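PDB 3APQ: DnaJ homolog subfamily C member 10 from Mus musculus, which acts as an endoplasmic reticulum disulfide reductase that aids both the correct folding of proteins and the degradation of misfolded ones. Local coordinates for residues F90-D95 against D131-W136; E53-E58 against K62-Y67. One frame throughout, in Å; residues are numbered along the deposited sequence.

Contact 1 (F90-D95 against D131-W136); sequences FGIYDD and DLAPTW
Ile92 O accepts a hydrogen bond from Arg137 NH2, just past segment 131-136, while Ile92 CG2 meets Ala133 CB. Asp94 ends a type I beta turn that starts at Gly91, closed by Asp94 N to Gly91 O at 3.0 Å. The turn delivers Ile92 and Tyr93 to helix 127-142 of the thioredoxin domain. On its other side the loop is held to helix 16-30 of the J domain. There Asp94 OD2 is gripped by two groups, Arg20 NE in a salt bridge and Gln21 NE2 in a hydrogen bond. CG of Tyr93 lies anti to the carbonyl carbon (chi1 -66°), which sends the phenol across the gap. Its hydroxyl end lands on Ala133, with OH 3.4 Å from CA and 3.6 Å from CB. Ala133 O lies at the ring edge, in plane. Ile92 CG2 stands 3.5 Å above the centre of one face. Trp136 CD1 lies over the opposite face, 3.8 Å from Tyr93 CZ. The two aromatic side chains cross at about a right angle. Their ring planes meet obliquely at 56°, with the Tyr93 ring and the five-membered indole ring 5.2 Å apart between centroids. The helix is kinked at Pro134, which has no N-H to give, as in the active-site helix of thioredoxins. The redox-active Cys126-Cys129 disulfide lies at the start of this helix. The Tyr93 side chain lies near those cysteines without touching them. Trp136 also meets Phe118 edge-to-face, within the thioredoxin core. No hydrogen bond joins the two segments. The join is therefore mainly van der Waals packing, while polar bonds around it tie the connecting loop to both domains.

Contact 2 (E53-E58 against K62-Y67); sequences EVLKDE and KKYDKY
Glu58 O accepts the backbone hydrogen bond of Lys62 N at 3.0 Å, with an N-H...O angle of 156°. This is a regular helical bond of the first turn of helix 58-67. Just ahead, Asp57 takes the N-cap position, and its OD2 receives Leu60 N, a backbone donor of that same first turn. The side chains of Glu58 and Lys62 lie side by side and point the same way. Lys62 bends at its third torsion (chi3 -39°), which carries the ammonium group alongside the Glu58 chain. The resulting salt bridge is long, 3.8 Å from Lys62 NZ to Glu58 OE1. The stronger partner of Glu58 is Arg105 NE, which pairs with OE2 from a helix of the thioredoxin domain. Deeper in, the contact is apolar. Both methyl groups that meet Tyr64 approach its ring obliquely, Val54 CG1 at the base of the side chain, 3.8 Å from Tyr64 CB, and Leu55 CD2 at ring atom CD2 of Tyr64, 4.1 Å away. Tyr64 CG is anti to the backbone N (chi1 -180°), and the ring runs back toward helix 4-8. There its OH hydrogen-bonds to Phe4 N, and the ring stacks on the Phe4 ring. Asp65 OD1 is hydrogen-bonded to Tyr5 OH of the same helix. Asp57 N donates to Val54 O at 3.2 Å in the turn that leads to helix 58-67. A capped turn between two packed helices, with helix 4-8 laid against both, is the C-terminal part of the all-helical J-domain fold.

Contact 1 is buried and joins the loop 90-95 to helix 127-142 of the thioredoxin domain. Contact 2 is only partly buried and stays within the J domain, at the turn between helices 41-55 and 58-67. They lie on opposite sides of the chain's centre, with their own centres 26 Å apart and nearest atoms about 7 Å apart. They share no helix or strand. Contact 1 is aromatic and aliphatic packing without a hydrogen bond across, whereas contact 2 grades from an apolar inner side to surface charges. Glu58 of contact 2 reaches Arg105 of the thioredoxin domain, and the loop of contact 1 is bonded both to the J domain, through Asp94, and to Arg137 of the thioredoxin domain.

Contact 1 (F90-D95 against D131-W136)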
loop_
_atom_site.group_PDB
_atom_site.type_symbol
_atom_site.label_atom_id
_atom_site.label_comp_id
_atom_site.label_asym_id
_atom_site.label_seq_id
_atom_site.Cartn_x
_atom_site.Cartn_y
_atom_site.Cartn_z
ATOM N N PHE A 90 -5.886 0.972 6.728
ATOM C CA PHE A 90 -6.004 1.401 5.336
ATOM C C PHE A 90 -4.884 2.403 5.019
ATOM O O PHE A 90 -4.696 3.359 5.765
ATOM C CB PHE A 90 -7.382 2.030 5.118
ATOM C CG PHE A 90 -7.605 2.424 3.710
ATOM C CD1 PHE A 90 -7.897 1.460 2.738
ATOM C CD2 PHE A 90 -7.435 3.756 3.318
ATOM C CE1 PHE A 90 -8.104 1.833 1.399
ATOM C CE2 PHE A 90 -7.618 4.155 1.979
ATOM C CZ PHE A 90 -7.965 3.186 1.010
ATOM N N GLY A 91 -4.136 2.164 3.942
ATOM C CA GLY A 91 -3.032 3.074 3.561
ATOM C C GLY A 91 -2.042 3.260 4.697
ATOM O O GLY A 91 -1.662 4.385 5.034
ATOM N N ILE A 92 -1.655 2.136 5.311
ATOM C CA ILE A 92 -0.908 2.123 6.568
ATOM C C ILE A 92 0.261 3.089 6.607
ATOM O O ILE A 92 0.522 3.730 7.636
ATOM C CB ILE A 92 -0.294 0.627 6.810
ATOM C CG1 ILE A 92 -1.452 -0.316 7.121
ATOM C CG2 ILE A 92 0.626 0.542 7.966
ATOM C CD1 ILE A 92 -2.553 0.390 8.001
ATOM N N TYR A 93 1.022 3.110 5.527
ATOM C CA TYR A 93 2.273 3.886 5.572
ATOM C C TYR A 93 2.221 5.160 4.793
ATOM O O TYR A 93 3.282 5.707 4.553
ATOM C CB TYR A 93 3.475 3.031 5.085
ATOM C CG TYR A 93 3.750 1.867 6.049
ATOM C CD1 TYR A 93 4.134 2.094 7.385
ATOM C CD2 TYR A 93 3.586 0.540 5.617
ATOM C CE1 TYR A 93 4.384 1.022 8.265
ATOM C CE2 TYR A 93 3.780 -0.515 6.491
ATOM C CZ TYR A 93 4.197 -0.258 7.808
ATOM O OH TYR A 93 4.394 -1.324 8.631
ATOM N N ASP A 94 1.020 5.611 4.424
ATOM C CA ASP A 94 0.827 6.818 3.579
ATOM C C ASP A 94 1.274 8.124 4.198
ATOM O O ASP A 94 1.508 9.093 3.474
ATOM C CB ASP A 94 -0.618 6.955 3.135
ATOM C CG ASP A 94 -0.991 5.924 2.051
ATOM O OD1 ASP A 94 -0.082 5.183 1.562
ATOM O OD2 ASP A 94 -2.187 5.847 1.710
ATOM N N ASP A 95 1.339 8.176 5.540
ATOM C CA ASP A 95 1.835 9.371 6.201
ATOM C C ASP A 95 3.277 9.267 6.682
ATOM O O ASP A 95 3.676 10.108 7.482
ATOM C CB ASP A 95 0.959 9.731 7.418
ATOM C CG ASP A 95 -0.465 10.011 7.053
ATOM O OD1 ASP A 95 -0.728 10.693 6.031
ATOM O OD2 ASP A 95 -1.358 9.592 7.814
ATOM N N ASP A 131 1.572 -4.770 14.869
ATOM C CA ASP A 131 2.508 -4.703 15.944
ATOM C C ASP A 131 3.830 -4.158 15.438
ATOM O O ASP A 131 4.491 -3.408 16.146
ATOM C CB ASP A 131 2.754 -6.104 16.534
ATOM C CG ASP A 131 1.638 -6.567 17.476
ATOM O OD1 ASP A 131 0.706 -5.783 17.753
ATOM O OD2 ASP A 131 1.695 -7.737 17.935
ATOM N N LEU A 132 4.217 -4.584 14.248
ATOM C CA LEU A 132 5.476 -4.202 13.602
ATOM C C LEU A 132 5.451 -2.747 13.032
ATOM O O LEU A 132 6.460 -2.053 13.034
ATOM C CB LEU A 132 5.813 -5.208 12.505
ATOM C CG LEU A 132 6.945 -4.788 11.588
ATOM C CD1 LEU A 132 8.295 -4.727 12.364
ATOM C CD2 LEU A 132 7.071 -5.768 10.381
ATOM N N ALA A 133 4.295 -2.294 12.586
ATOM C CA ALA A 133 4.183 -0.957 11.971
ATOM C C ALA A 133 4.949 0.202 12.638
ATOM O O ALA A 133 5.698 0.892 11.972
ATOM C CB ALA A 133 2.740 -0.594 11.701
ATOM N N PRO A 134 4.769 0.436 13.963
ATOM C CA PRO A 134 5.480 1.586 14.503
ATOM C C PRO A 134 6.990 1.423 14.422
ATOM O O PRO A 134 7.678 2.414 14.226
ATOM C CB PRO A 134 5.019 1.627 15.975
ATOM C CG PRO A 134 3.650 1.082 15.902
ATOM C CD PRO A 134 3.791 -0.087 14.945
ATOM N N THR A 135 7.493 0.211 14.627
ATOM C CA THR A 135 8.933 -0.068 14.531
ATOM C C THR A 135 9.432 0.064 13.106
ATOM O O THR A 135 10.496 0.643 12.902
ATOM C CB THR A 135 9.237 -1.482 14.996
ATOM O OG1 THR A 135 8.732 -1.651 16.314
ATOM C CG2 THR A 135 10.763 -1.804 14.995
ATOM N N TRP A 136 8.663 -0.431 12.113
ATOM C CA TRP A 136 9.068 -0.267 10.733
ATOM C C TRP A 136 9.223 1.253 10.440
ATOM O O TRP A 136 10.143 1.663 9.747
ATOM C CB TRP A 136 8.015 -0.903 9.825
ATOM C CG TRP A 136 8.429 -1.051 8.388
ATOM C CD1 TRP A 136 7.912 -0.398 7.305
ATOM C CD2 TRP A 136 9.512 -1.868 7.894
ATOM N NE1 TRP A 136 8.569 -0.809 6.148
ATOM C CE2 TRP A 136 9.559 -1.696 6.492
ATOM C CE3 TRP A 136 10.416 -2.752 8.512
ATOM C CZ2 TRP A 136 10.498 -2.373 5.671
ATOM C CZ3 TRP A 136 11.370 -3.420 7.705
ATOM C CH2 TRP A 136 11.390 -3.233 6.313
#

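Contact 2 (E53-E58 against K62-Y67)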
loop_
_atom_site.group_PDB
_atom_site.type_symbol
_atom_site.label_atom_id
_atom_site.label_comp_id
_atom_site.label_asym_id
_atom_site.label_seq_id
_atom_site.Cartn_x
_atom_site.Cartn_y
_atom_site.Cartn_z
ATOM N N GLU A 53 -12.413 1.831 -6.017
ATOM C CA GLU A 53 -11.978 0.496 -6.465
ATOM C C GLU A 53 -11.506 0.453 -7.922
ATOM O O GLU A 53 -10.720 -0.422 -8.327
ATOM C CB GLU A 53 -13.017 -0.583 -6.155
ATOM C CG GLU A 53 -13.301 -0.633 -4.642
ATOM C CD GLU A 53 -13.825 -1.942 -4.138
ATOM O OE1 GLU A 53 -14.677 -2.571 -4.821
ATOM O OE2 GLU A 53 -13.373 -2.336 -3.030
ATOM N N VAL A 54 -11.977 1.391 -8.724
ATOM C CA VAL A 54 -11.498 1.418 -10.101
ATOM C C VAL A 54 -10.118 2.141 -10.149
ATOM O O VAL A 54 -9.137 1.626 -10.716
ATOM C CB VAL A 54 -12.529 2.038 -11.061
ATOM C CG1 VAL A 54 -11.825 2.454 -12.410
ATOM C CG2 VAL A 54 -13.701 1.041 -11.280
ATOM N N LEU A 55 -10.030 3.272 -9.485
ATOM C CA LEU A 55 -8.829 4.106 -9.576
ATOM C C LEU A 55 -7.659 3.427 -8.874
ATOM O O LEU A 55 -6.529 3.607 -9.284
ATOM C CB LEU A 55 -9.087 5.488 -9.008
ATOM C CG LEU A 55 -10.080 6.368 -9.738
ATOM C CD1 LEU A 55 -10.100 7.728 -8.997
ATOM C CD2 LEU A 55 -9.690 6.502 -11.225
ATOM N N LYS A 56 -7.931 2.625 -7.846
ATOM C CA LYS A 56 -6.851 1.939 -7.125
ATOM C C LYS A 56 -6.113 0.903 -7.936
ATOM O O LYS A 56 -5.024 0.526 -7.568
ATOM C CB LYS A 56 -7.358 1.248 -5.816
ATOM C CG LYS A 56 -8.093 -0.065 -6.029
ATOM C CD LYS A 56 -8.455 -0.701 -4.671
ATOM C CE LYS A 56 -8.555 -2.222 -4.706
ATOM N NZ LYS A 56 -7.293 -3.010 -4.976
ATOM N N ASP A 57 -6.691 0.416 -9.018
ATOM C CA ASP A 57 -6.076 -0.676 -9.749
ATOM C C ASP A 57 -5.493 -0.123 -11.039
ATOM O O ASP A 57 -6.209 0.539 -11.801
ATOM C CB ASP A 57 -7.163 -1.687 -10.068
ATOM C CG ASP A 57 -6.669 -2.833 -10.921
ATOM O OD1 ASP A 57 -6.562 -3.927 -10.355
ATOM O OD2 ASP A 57 -6.397 -2.675 -12.132
ATOM N N GLU A 58 -4.215 -0.383 -11.307
ATOM C CA GLU A 58 -3.598 0.231 -12.502
ATOM C C GLU A 58 -4.298 -0.085 -13.823
ATOM O O GLU A 58 -4.510 0.832 -14.632
ATOM C CB GLU A 58 -2.109 -0.072 -12.650
ATOM C CG GLU A 58 -1.618 0.332 -14.083
ATOM C CD GLU A 58 -0.141 0.133 -14.304
ATOM O OE1 GLU A 58 0.292 -1.045 -14.380
ATOM O OE2 GLU A 58 0.579 1.158 -14.414
ATOM N N LYS A 62 -6.414 2.674 -16.036
ATOM C CA LYS A 62 -5.986 2.951 -17.423
ATOM C C LYS A 62 -7.174 2.883 -18.388
ATOM O O LYS A 62 -7.361 3.737 -19.278
ATOM C CB LYS A 62 -4.969 1.903 -17.791
ATOM C CG LYS A 62 -4.283 2.088 -19.178
ATOM C CD LYS A 62 -3.002 1.215 -19.224
ATOM C CE LYS A 62 -2.265 1.250 -17.869
ATOM N NZ LYS A 62 -1.259 0.121 -17.683
ATOM N N LYS A 63 -7.964 1.842 -18.191
ATOM C CA LYS A 63 -9.175 1.624 -18.958
ATOM C C LYS A 63 -10.160 2.787 -18.749
ATOM O O LYS A 63 -10.663 3.328 -19.710
ATOM C CB LYS A 63 -9.814 0.308 -18.534
ATOM C CG LYS A 63 -10.725 -0.289 -19.599
ATOM C CD LYS A 63 -11.450 -1.565 -19.108
ATOM C CE LYS A 63 -12.558 -1.951 -20.105
ATOM N NZ LYS A 63 -13.351 -3.152 -19.664
ATOM N N TYR A 64 -10.385 3.174 -17.487
ATOM C CA TYR A 64 -11.251 4.307 -17.163
ATOM C C TYR A 64 -10.771 5.609 -17.795
ATOM O O TYR A 64 -11.575 6.389 -18.299
ATOM C CB TYR A 64 -11.350 4.481 -15.625
ATOM C CG TYR A 64 -12.238 5.641 -15.223
ATOM C CD1 TYR A 64 -13.641 5.520 -15.310
ATOM C CD2 TYR A 64 -11.697 6.869 -14.804
ATOM C CE1 TYR A 64 -14.497 6.568 -14.965
ATOM C CE2 TYR A 64 -12.559 7.955 -14.427
ATOM C CZ TYR A 64 -13.956 7.784 -14.529
ATOM O OH TYR A 64 -14.875 8.755 -14.153
ATOM N N ASP A 65 -9.458 5.857 -17.716
ATOM C CA ASP A 65 -8.855 7.056 -18.317
ATOM C C ASP A 65 -9.115 7.124 -19.774
ATOM O O ASP A 65 -9.456 8.193 -20.298
ATOM C CB ASP A 65 -7.356 7.094 -18.039
ATOM C CG ASP A 65 -7.071 7.513 -16.630
ATOM O OD1 ASP A 65 -8.025 8.012 -15.988
ATOM O OD2 ASP A 65 -5.898 7.397 -16.163
ATOM N N LYS A 66 -9.035 5.971 -20.422
ATOM C CA LYS A 66 -9.175 5.915 -21.863
ATOM C C LYS A 66 -10.615 5.931 -22.368
ATOM O O LYS A 66 -10.909 6.589 -23.363
ATOM C CB LYS A 66 -8.460 4.676 -22.386
ATOM C CG LYS A 66 -7.753 4.925 -23.680
ATOM C CD LYS A 66 -6.596 3.951 -23.817
ATOM C CE LYS A 66 -6.182 3.855 -25.264
ATOM N NZ LYS A 66 -5.289 2.685 -25.418
ATOM N N TYR A 67 -11.502 5.237 -21.666
ATOM C CA TYR A 67 -12.829 4.918 -22.164
ATOM C C TYR A 67 -13.993 5.316 -21.254
ATOM O O TYR A 67 -15.139 4.949 -21.543
ATOM C CB TYR A 67 -12.919 3.407 -22.336
ATOM C CG TYR A 67 -11.911 2.868 -23.323
ATOM C CD1 TYR A 67 -11.950 3.290 -24.659
ATOM C CD2 TYR A 67 -10.906 1.961 -22.916
ATOM C CE1 TYR A 67 -11.034 2.821 -25.578
ATOM C CE2 TYR A 67 -9.959 1.489 -23.837
ATOM C CZ TYR A 67 -10.045 1.912 -25.146
ATOM O OH TYR A 67 -9.172 1.460 -26.077
#